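Local coordinates for SusD superfamily protein (Bacteroides vulgatus, PDB 3MYV) that probably binds polysaccharide at the cell surface, as a member of the SusD family of outer-membrane glycan-binding proteins, at residues F128-T133 with Y428-P433; A191-L196 with D214-D219; D400-G405 with E421-D426. All coordinates share one frame; numbering follows the deposited sequence. Where two conformers were deposited one is given.

Interaction 1. Residues F128-T133 with Y428-P433; sequences FGYPYT and YKCVLP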
loop_
_atom_site.group_PDB
_atom_site.type_symbol
_atom_site.label_atom_id
_atom_site.label_comp_id
_atom_site.label_asym_id
_atom_site.label_seq_id
_atom_site.Cartn_x
_atom_site.Cartn_y
_atom_site.Cartn_z
ATOM N N PHE A 128 -13.008 0.650 -2.456
ATOM C CA PHE A 128 -14.466 0.652 -2.669
ATOM C C PHE A 128 -15.081 1.925 -3.268
ATOM O O PHE A 128 -16.243 1.911 -3.654
ATOM C CB PHE A 128 -15.196 0.239 -1.386
ATOM C CG PHE A 128 -14.889 -1.158 -0.976
ATOM C CD1 PHE A 128 -15.625 -2.228 -1.501
ATOM C CD2 PHE A 128 -13.845 -1.435 -0.111
ATOM C CE1 PHE A 128 -15.326 -3.527 -1.142
ATOM C CE2 PHE A 128 -13.540 -2.759 0.245
ATOM C CZ PHE A 128 -14.274 -3.795 -0.279
ATOM N N GLY A 129 -14.286 2.990 -3.372
ATOM C CA GLY A 129 -14.670 4.210 -4.045
ATOM C C GLY A 129 -13.761 4.524 -5.204
ATOM O O GLY A 129 -12.614 4.045 -5.266
ATOM N N TYR A 130 -14.301 5.285 -6.159
ATOM C CA TYR A 130 -13.542 5.703 -7.312
ATOM C C TYR A 130 -12.453 6.678 -6.829
ATOM O O TYR A 130 -12.598 7.316 -5.757
ATOM C CB TYR A 130 -14.483 6.342 -8.362
ATOM C CG TYR A 130 -15.314 5.327 -9.109
ATOM C CD1 TYR A 130 -16.467 4.785 -8.545
ATOM C CD2 TYR A 130 -14.936 4.881 -10.370
ATOM C CE1 TYR A 130 -17.218 3.841 -9.227
ATOM C CE2 TYR A 130 -15.684 3.948 -11.059
ATOM C CZ TYR A 130 -16.821 3.424 -10.491
ATOM O OH TYR A 130 -17.576 2.492 -11.193
ATOM N N PRO A 131 -11.344 6.779 -7.579
ATOM C CA PRO A 131 -10.268 7.674 -7.136
ATOM C C PRO A 131 -10.765 9.074 -6.845
ATOM O O PRO A 131 -11.550 9.646 -7.620
ATOM C CB PRO A 131 -9.309 7.696 -8.349
ATOM C CG PRO A 131 -9.563 6.413 -9.025
ATOM C CD PRO A 131 -11.016 6.144 -8.870
ATOM N N TYR A 132 -10.302 9.632 -5.731
ATOM C CA TYR A 132 -10.659 11.007 -5.400
ATOM C C TYR A 132 -10.491 11.942 -6.575
ATOM O O TYR A 132 -11.350 12.811 -6.820
ATOM C CB TYR A 132 -9.839 11.534 -4.216
ATOM C CG TYR A 132 -10.154 12.983 -3.923
ATOM C CD1 TYR A 132 -11.221 13.319 -3.122
ATOM C CD2 TYR A 132 -9.412 14.021 -4.503
ATOM C CE1 TYR A 132 -11.531 14.620 -2.858
ATOM C CE2 TYR A 132 -9.727 15.335 -4.255
ATOM C CZ TYR A 132 -10.789 15.634 -3.428
ATOM O OH TYR A 132 -11.127 16.943 -3.181
ATOM N N THR A 133 -9.375 11.778 -7.294
ATOM C CA THR A 133 -9.021 12.681 -8.380
ATOM C C THR A 133 -9.948 12.552 -9.584
ATOM O O THR A 133 -9.961 13.432 -10.414
ATOM C CB THR A 133 -7.541 12.481 -8.811
ATOM O OG1 THR A 133 -7.255 11.082 -8.890
ATOM C CG2 THR A 133 -6.621 13.116 -7.786
ATOM N N TYR A 428 -16.135 -0.237 -14.426
ATOM C CA TYR A 428 -16.971 -0.379 -13.230
ATOM C C TYR A 428 -16.309 -1.248 -12.176
ATOM O O TYR A 428 -16.620 -1.126 -10.980
ATOM C CB TYR A 428 -18.388 -0.855 -13.566
ATOM C CG TYR A 428 -18.574 -2.344 -13.808
ATOM C CD1 TYR A 428 -18.285 -2.918 -15.039
ATOM C CD2 TYR A 428 -19.087 -3.162 -12.821
ATOM C CE1 TYR A 428 -18.475 -4.266 -15.269
ATOM C CE2 TYR A 428 -19.294 -4.501 -13.034
ATOM C CZ TYR A 428 -18.981 -5.057 -14.263
ATOM O OH TYR A 428 -19.170 -6.402 -14.473
ATOM N N LYS A 429 -15.375 -2.100 -12.608
ATOM C CA LYS A 429 -14.688 -2.979 -11.664
ATOM C C LYS A 429 -13.367 -2.401 -11.177
ATOM O O LYS A 429 -12.586 -3.121 -10.553
ATOM C CB LYS A 429 -14.541 -4.387 -12.243
ATOM C CG LYS A 429 -15.909 -5.025 -12.477
ATOM C CD LYS A 429 -15.847 -6.498 -12.693
ATOM C CE LYS A 429 -15.345 -6.858 -14.086
ATOM N NZ LYS A 429 -15.547 -8.308 -14.341
ATOM N N CYS A 430 -13.125 -1.103 -11.424
ATOM C CA CYS A 430 -11.987 -0.423 -10.780
ATOM C C CYS A 430 -12.210 -0.180 -9.292
ATOM O O CYS A 430 -11.299 0.273 -8.583
ATOM C CB CYS A 430 -11.586 0.884 -11.495
ATOM S SG CYS A 430 -12.653 2.342 -11.116
ATOM N N VAL A 431 -13.414 -0.509 -8.820
ATOM C CA VAL A 431 -13.720 -0.671 -7.410
ATOM C C VAL A 431 -14.311 -2.048 -7.177
ATOM O O VAL A 431 -14.890 -2.652 -8.092
ATOM C CB VAL A 431 -14.719 0.396 -6.895
ATOM C CG1 VAL A 431 -14.065 1.794 -6.919
ATOM C CG2 VAL A 431 -16.027 0.385 -7.711
ATOM N N LEU A 432 -14.138 -2.546 -5.955
ATOM C CA LEU A 432 -14.784 -3.796 -5.537
ATOM C C LEU A 432 -16.252 -3.573 -5.260
ATOM O O LEU A 432 -16.673 -2.436 -4.958
ATOM C CB LEU A 432 -14.138 -4.341 -4.269
ATOM C CG LEU A 432 -12.732 -4.905 -4.406
ATOM C CD1 LEU A 432 -12.158 -5.110 -3.026
ATOM C CD2 LEU A 432 -12.651 -6.207 -5.242
ATOM N N PRO A 433 -17.061 -4.643 -5.386
ATOM C CA PRO A 433 -18.454 -4.474 -4.990
ATOM C C PRO A 433 -18.636 -4.508 -3.459
ATOM O O PRO A 433 -17.837 -5.115 -2.726
ATOM C CB PRO A 433 -19.135 -5.665 -5.641
ATOM C CG PRO A 433 -18.075 -6.755 -5.548
ATOM C CD PRO A 433 -16.774 -6.028 -5.805
HETATM O O HOH W 1 -10.752 3.062 -7.650
HETATM O O HOH W 2 -18.606 0.389 -9.869
#

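Interaction 2. Residues A191-L196 with D214-D219; sequences AARALL and DQLIKD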
loop_
_atom_site.group_PDB
_atom_site.type_symbol
_atom_site.label_atom_id
_atom_site.label_comp_id
_atom_site.label_asym_id
_atom_site.label_seq_id
_atom_site.Cartn_x
_atom_site.Cartn_y
_atom_site.Cartn_z
ATOM N N ALA A 191 6.551 7.002 10.076
ATOM C CA ALA A 191 5.618 6.223 9.282
ATOM C C ALA A 191 4.351 6.994 9.034
ATOM O O ALA A 191 3.829 7.065 7.894
ATOM C CB ALA A 191 5.282 4.872 10.015
ATOM N N ALA A 192 3.801 7.539 10.110
ATOM C CA ALA A 192 2.555 8.303 10.003
ATOM C C ALA A 192 2.666 9.515 9.076
ATOM O O ALA A 192 1.721 9.810 8.333
ATOM C CB ALA A 192 2.062 8.763 11.417
ATOM N N ARG A 193 3.795 10.228 9.133
ATOM C CA ARG A 193 4.035 11.343 8.208
ATOM C C ARG A 193 4.220 10.840 6.770
ATOM O O ARG A 193 3.734 11.462 5.838
ATOM C CB ARG A 193 5.263 12.175 8.640
ATOM C CG ARG A 193 5.099 12.841 10.027
ATOM C CD ARG A 193 6.430 13.373 10.528
ATOM N NE ARG A 193 6.878 14.524 9.756
ATOM C CZ ARG A 193 8.131 14.950 9.693
ATOM N NH1 ARG A 193 9.127 14.272 10.289
ATOM N NH2 ARG A 193 8.401 16.044 9.012
ATOM N N ALA A 194 4.891 9.702 6.588
ATOM C CA ALA A 194 5.050 9.145 5.250
ATOM C C ALA A 194 3.663 8.815 4.659
ATOM O O ALA A 194 3.378 9.128 3.497
ATOM C CB ALA A 194 5.981 7.902 5.272
ATOM N N LEU A 195 2.797 8.198 5.471
ATOM C CA LEU A 195 1.459 7.827 5.022
ATOM C C LEU A 195 0.640 9.089 4.662
ATOM O O LEU A 195 -0.051 9.128 3.633
ATOM C CB LEU A 195 0.745 6.990 6.103
ATOM C CG LEU A 195 -0.687 6.537 5.836
ATOM C CD1 LEU A 195 -0.815 5.762 4.539
ATOM C CD2 LEU A 195 -1.259 5.718 7.011
ATOM N N LEU A 196 0.733 10.102 5.515
ATOM C CA LEU A 196 0.048 11.392 5.299
ATOM C C LEU A 196 0.503 12.063 3.998
ATOM O O LEU A 196 -0.314 12.654 3.285
ATOM C CB LEU A 196 0.291 12.324 6.493
ATOM C CG LEU A 196 -0.417 13.687 6.474
ATOM C CD1 LEU A 196 -1.919 13.487 6.263
ATOM C CD2 LEU A 196 -0.142 14.522 7.721
ATOM N N ASP A 214 9.218 16.501 1.485
ATOM C CA ASP A 214 10.508 17.203 1.556
ATOM C C ASP A 214 11.027 17.276 2.996
ATOM O O ASP A 214 12.207 17.005 3.252
ATOM C CB ASP A 214 10.337 18.609 0.957
ATOM C CG ASP A 214 11.612 19.452 1.048
ATOM O OD1 ASP A 214 12.623 19.122 0.397
ATOM O OD2 ASP A 214 11.572 20.430 1.795
ATOM N N GLN A 215 10.164 17.649 3.950
ATOM C CA GLN A 215 10.632 17.839 5.320
ATOM C C GLN A 215 10.954 16.503 5.957
ATOM O O GLN A 215 11.880 16.409 6.770
ATOM C CB GLN A 215 9.598 18.581 6.180
ATOM C CG GLN A 215 10.165 19.012 7.544
ATOM C CD GLN A 215 11.350 19.955 7.403
ATOM O OE1 GLN A 215 11.237 21.019 6.790
ATOM N NE2 GLN A 215 12.490 19.570 7.957
ATOM N N LEU A 216 10.177 15.475 5.602
ATOM C CA LEU A 216 10.377 14.127 6.130
ATOM C C LEU A 216 11.724 13.581 5.665
ATOM O O LEU A 216 12.459 12.946 6.445
ATOM C CB LEU A 216 9.206 13.210 5.671
ATOM C CG LEU A 216 9.190 11.752 6.136
ATOM C CD1 LEU A 216 9.243 11.677 7.639
ATOM C CD2 LEU A 216 7.925 11.005 5.608
ATOM N N ILE A 217 12.059 13.810 4.397
ATOM C CA ILE A 217 13.363 13.393 3.866
ATOM C C ILE A 217 14.485 14.135 4.584
ATOM O O ILE A 217 15.496 13.529 4.978
ATOM C CB ILE A 217 13.463 13.632 2.351
ATOM C CG1 ILE A 217 12.518 12.683 1.587
ATOM C CG2 ILE A 217 14.860 13.431 1.848
ATOM C CD1 ILE A 217 12.235 13.163 0.177
ATOM N N LYS A 218 14.290 15.443 4.783
ATOM C CA LYS A 218 15.287 16.241 5.479
ATOM C C LYS A 218 15.480 15.752 6.913
ATOM O O LYS A 218 16.632 15.622 7.375
ATOM C CB LYS A 218 14.923 17.712 5.452
ATOM C CG LYS A 218 15.088 18.354 4.084
ATOM C CD LYS A 218 14.463 19.712 4.046
ATOM C CE LYS A 218 14.877 20.492 2.823
ATOM N NZ LYS A 218 13.924 21.659 2.686
ATOM N N ASP A 219 14.367 15.447 7.592
ATOM C CA ASP A 219 14.418 14.955 8.969
ATOM C C ASP A 219 15.090 13.576 9.059
ATOM O O ASP A 219 15.868 13.328 9.983
ATOM C CB ASP A 219 13.026 14.894 9.608
ATOM C CG ASP A 219 12.375 16.262 9.757
ATOM O OD1 ASP A 219 13.082 17.308 9.643
ATOM O OD2 ASP A 219 11.137 16.291 9.953
#

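Interaction 3. Residues D400-G405 with E421-D426; sequences DLLRNG and EEVDWD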
loop_
_atom_site.group_PDB
_atom_site.type_symbol
_atom_site.label_atom_id
_atom_site.label_comp_id
_atom_site.label_asym_id
_atom_site.label_seq_id
_atom_site.Cartn_x
_atom_site.Cartn_y
_atom_site.Cartn_z
ATOM N N ASP A 400 -1.582 3.975 -8.623
ATOM C CA ASP A 400 -0.809 5.115 -9.138
ATOM C C ASP A 400 -1.230 5.494 -10.561
ATOM O O ASP A 400 -1.298 6.665 -10.900
ATOM C CB ASP A 400 0.696 4.838 -9.079
ATOM C CG ASP A 400 1.258 4.900 -7.647
ATOM O OD1 ASP A 400 0.641 5.497 -6.735
ATOM O OD2 ASP A 400 2.335 4.344 -7.431
ATOM N N LEU A 401 -1.523 4.499 -11.388
ATOM C CA LEU A 401 -1.987 4.786 -12.734
ATOM C C LEU A 401 -3.411 5.346 -12.685
ATOM O O LEU A 401 -3.719 6.396 -13.307
ATOM C CB LEU A 401 -1.891 3.549 -13.620
ATOM C CG LEU A 401 -0.457 3.206 -14.060
ATOM C CD1 LEU A 401 -0.411 1.831 -14.698
ATOM C CD2 LEU A 401 0.114 4.285 -15.022
ATOM N N LEU A 402 -4.276 4.690 -11.916
ATOM C CA LEU A 402 -5.696 5.058 -11.967
ATOM C C LEU A 402 -5.930 6.447 -11.367
ATOM O O LEU A 402 -6.693 7.213 -11.925
ATOM C CB LEU A 402 -6.600 3.999 -11.330
ATOM C CG LEU A 402 -7.657 3.565 -12.348
ATOM C CD1 LEU A 402 -6.978 3.081 -13.608
ATOM C CD2 LEU A 402 -8.601 2.500 -11.820
ATOM N N ARG A 403 -5.242 6.796 -10.274
ATOM C CA ARG A 403 -5.454 8.111 -9.633
ATOM C C ARG A 403 -4.927 9.261 -10.476
ATOM O O ARG A 403 -5.312 10.405 -10.261
ATOM C CB ARG A 403 -4.842 8.173 -8.214
ATOM C CG ARG A 403 -3.299 8.219 -8.174
ATOM C CD ARG A 403 -2.762 8.100 -6.743
ATOM N NE ARG A 403 -1.344 7.805 -6.779
ATOM C CZ ARG A 403 -0.397 8.679 -7.121
ATOM N NH1 ARG A 403 -0.693 9.946 -7.396
ATOM N NH2 ARG A 403 0.857 8.287 -7.155
ATOM N N ASN A 404 -4.033 8.964 -11.428
ATOM C CA ASN A 404 -3.589 9.964 -12.380
ATOM C C ASN A 404 -4.362 9.944 -13.695
ATOM O O ASN A 404 -3.911 10.492 -14.684
ATOM C CB ASN A 404 -2.108 9.778 -12.661
ATOM C CG ASN A 404 -1.263 10.406 -11.594
ATOM O OD1 ASN A 404 -1.255 11.625 -11.467
ATOM N ND2 ASN A 404 -0.598 9.588 -10.784
ATOM N N GLY A 405 -5.508 9.272 -13.693
ATOM C CA GLY A 405 -6.360 9.229 -14.860
ATOM C C GLY A 405 -5.752 8.527 -16.061
ATOM O O GLY A 405 -6.149 8.793 -17.204
ATOM N N GLU A 421 -7.903 -5.688 -21.149
ATOM C CA GLU A 421 -6.711 -5.109 -21.768
ATOM C C GLU A 421 -6.534 -3.613 -21.543
ATOM O O GLU A 421 -5.425 -3.091 -21.674
ATOM C CB GLU A 421 -6.713 -5.392 -23.276
ATOM C CG GLU A 421 -6.581 -6.866 -23.614
ATOM C CD GLU A 421 -6.382 -7.126 -25.089
ATOM O OE1 GLU A 421 -6.550 -6.204 -25.913
ATOM O OE2 GLU A 421 -6.046 -8.263 -25.421
ATOM N N GLU A 422 -7.627 -2.909 -21.264
ATOM C CA GLU A 422 -7.561 -1.491 -20.930
ATOM C C GLU A 422 -8.426 -1.228 -19.717
ATOM O O GLU A 422 -9.616 -1.560 -19.713
ATOM C CB GLU A 422 -8.021 -0.624 -22.110
ATOM C CG GLU A 422 -7.100 -0.760 -23.302
ATOM C CD GLU A 422 -7.342 0.273 -24.392
ATOM O OE1 GLU A 422 -8.421 0.893 -24.436
ATOM O OE2 GLU A 422 -6.429 0.456 -25.224
ATOM N N VAL A 423 -7.817 -0.698 -18.666
ATOM C CA VAL A 423 -8.533 -0.384 -17.422
ATOM C C VAL A 423 -8.288 1.080 -17.079
ATOM O O VAL A 423 -7.140 1.544 -17.066
ATOM C CB VAL A 423 -8.075 -1.284 -16.274
ATOM C CG1 VAL A 423 -8.638 -0.787 -14.926
ATOM C CG2 VAL A 423 -8.483 -2.742 -16.571
ATOM N N ASP A 424 -9.362 1.818 -16.818
ATOM C CA ASP A 424 -9.237 3.203 -16.402
ATOM C C ASP A 424 -10.297 3.463 -15.356
ATOM O O ASP A 424 -11.001 2.537 -14.962
ATOM C CB ASP A 424 -9.344 4.157 -17.604
ATOM C CG ASP A 424 -10.691 4.185 -18.232
ATOM O OD1 ASP A 424 -11.695 3.726 -17.641
ATOM O OD2 ASP A 424 -10.737 4.713 -19.361
ATOM N N TRP A 425 -10.432 4.703 -14.915
ATOM C CA TRP A 425 -11.332 4.993 -13.807
ATOM C C TRP A 425 -12.831 5.004 -14.180
ATOM O O TRP A 425 -13.678 5.324 -13.346
ATOM C CB TRP A 425 -10.877 6.242 -13.058
ATOM C CG TRP A 425 -10.891 7.538 -13.783
ATOM C CD1 TRP A 425 -11.657 7.869 -14.863
ATOM C CD2 TRP A 425 -10.140 8.721 -13.445
ATOM N NE1 TRP A 425 -11.406 9.174 -15.242
ATOM C CE2 TRP A 425 -10.498 9.726 -14.375
ATOM C CE3 TRP A 425 -9.233 9.040 -12.431
ATOM C CZ2 TRP A 425 -9.940 11.011 -14.349
ATOM C CZ3 TRP A 425 -8.674 10.328 -12.405
ATOM C CH2 TRP A 425 -9.028 11.290 -13.353
ATOM N N ASP A 426 -13.147 4.701 -15.434
ATOM C CA ASP A 426 -14.543 4.551 -15.881
ATOM C C ASP A 426 -14.951 3.087 -15.911
ATOM O O ASP A 426 -16.123 2.778 -16.123
ATOM C CB ASP A 426 -14.732 5.143 -17.270
ATOM C CG ASP A 426 -14.563 6.656 -17.297
ATOM O OD1 ASP A 426 -14.894 7.327 -16.313
ATOM O OD2 ASP A 426 -14.120 7.163 -18.334
HETATM O O HOH W 3 -7.888 6.161 -14.946
#

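Interaction 1. Residues F128-T133 with Y428-P433
Phe-128, Gly-129 and Tyr-130 pack against Tyr-428 and residues 430-433 with no direct hydrogen bond between the two segments. Most of the contact is apolar. Val-431 is the wedge: its CG1 pushes against the backbone, sitting tightly at 3.1 Å from Gly-129 O, and also lies over one face of the Tyr-130 ring, displaced toward the rim. CG1 stands anti to the carbonyl carbon (chi1 -67°); the other branch, CG2, is 4.0 Å from Tyr-130 CE1. Further along, Leu-432 meets the outer part of the Phe-128 ring, Leu-432 CB lying 3.4 Å from Phe-128 CE1 and Leu-432 CD1 3.7 Å from Phe-128 CZ. The carbonyl oxygen of Pro-433 comes in at the edge of that ring, in its plane.

Sulfur makes a second kind of contact. Cys-430 SG approaches Tyr-130 obliquely, 4.2 Å from the ring centroid and 48° off the normal, and its nearest ring atom is CE2.

Polar links run through water. One molecule donates to both Gly-129 O and Cys-430 O, joining the two backbones. Another accepts from Tyr-130 OH at 2.7 Å and donates to Tyr-428 O at 2.7 Å, linking the phenol tip, which lies beside Tyr-428 CA, to that backbone.

The contact joins the end of helix 103-128, where Gly-129 leaves helical geometry, to a loop some 295 residues on, between strand 422-423 and helix 438-441. Leu-432 also bonds the backbone of Cys-127, Asn-448 ND2 ties Phe-128 O and Leu-432 O together, and Tyr-130 N bonds Ser-139 OG just ahead of strand 140-143.

Interaction 2. Residues A191-L196 with D214-D219
Arg-193 reaches from helix 189-202 across Leu-216 to Asp-219 on helix 206-223. Its CB starts beside Leu-216 CD1, 4.1 Å away. The chain then runs extended to CD and bends at chi3 (70°), which places NE; beyond it the guanidinium lies with Leu-216 CD1 over one face, offset toward the rim, 3.7 Å from NH1. At the tip both terminal nitrogens close on a single carboxylate oxygen. NH1 and NH2 each donate to Asp-219 OD2 at 2.9 Å, NH1 meeting the anti lone pair of OD2 and NH2 coming almost straight down the C-O bond. Sharing one acceptor bends the bonds, to 142° for NH1. Gln-215 CG sits at the guanidinium edge near NH2, and the same glutamine sends NE2 to Asp-219 OD1 at 2.9 Å, above the carboxylate plane. Both aspartate oxygens are thereby held, which would be expected to favour the charged form.

The other branch of Leu-216, CD2, presses on Ala-194, 3.4 Å from its CA. The two segments run antiparallel at 152°, their axes 10.3 Å apart, as neighbours in a helical hairpin consistent with the family's TPR-like architecture. Helix 334-348 closes one flank, Val-337 touching both Ala-194 and Leu-216; helix 160-177 brings Val-175 to Arg-193, and Phe-249 of strand 248-252 packs on Ala-194.

Interaction 3. Residues D400-G405 with E421-D426
Trp-425 lays the six-membered ring of its indole over Gly-405, whose CA stands 3.6 Å from the ring centroid and 14° off the normal, a CH-pi contact made over the face. CG lies between the backbone N and the carbonyl carbon (chi1 64°), and the ring that follows covers the end of helix 397-403. CE3 comes within 3.2 Å of Leu-402 O, an oblique approach, while Arg-403 O sits at the edge near the ring plane. A water above the same face as Gly-405 makes weak bonds to Leu-402 O and Trp-425 N, bridging the backbones.

The helix ends here in a Schellman motif: Lys-406 N bonds Leu-401 O and Gly-405 N bonds Leu-402 O, with Gly-405 at positive phi. Gly-405 has no side chain, and its bare CA meets the indole face directly. Strand 422-423, paired antiparallel with 408-409, delivers the chain to this spot.

Leu-402 has two deposited conformers; in the one described CD1 rests 3.6 Å from Asp-424 CA, a detail less certain than the rest. Asp-424 shapes the turn that follows, its OD1 accepting from Asp-426 N at 2.8 Å as an Asx turn.

On the helix, Arg-403 grips Asp-400 OD1 side-on with NE and NH2, the latter at 2.8 Å, both from the same face of the carboxylate. Its NH1 is bridged to Glu-343 of helix 334-348, and Trp-425 O takes a hydrogen bond from Lys-134 NZ.

Interactions 1 and 3 adjoin, their centres about 10 Å apart: Cys-430 packs on Leu-402, Tyr-130 on Trp-425, and Thr-133 OG1 has a short, probable hydrogen bond to Arg-403 O. Interaction 2 is separate, its centre about 27 Å from either. Interactions 1 and 2 are buried, interaction 3 only partly. Interaction 2 alone joins two helices and alone carries a salt bridge across the contact. The other two bring loops against helix ends, and across them use apolar packing, aromatic rings and bridging water in place of direct hydrogen bonds. Along the chain, interactions 2 and 3 both fall within the long loop that interaction 1 closes.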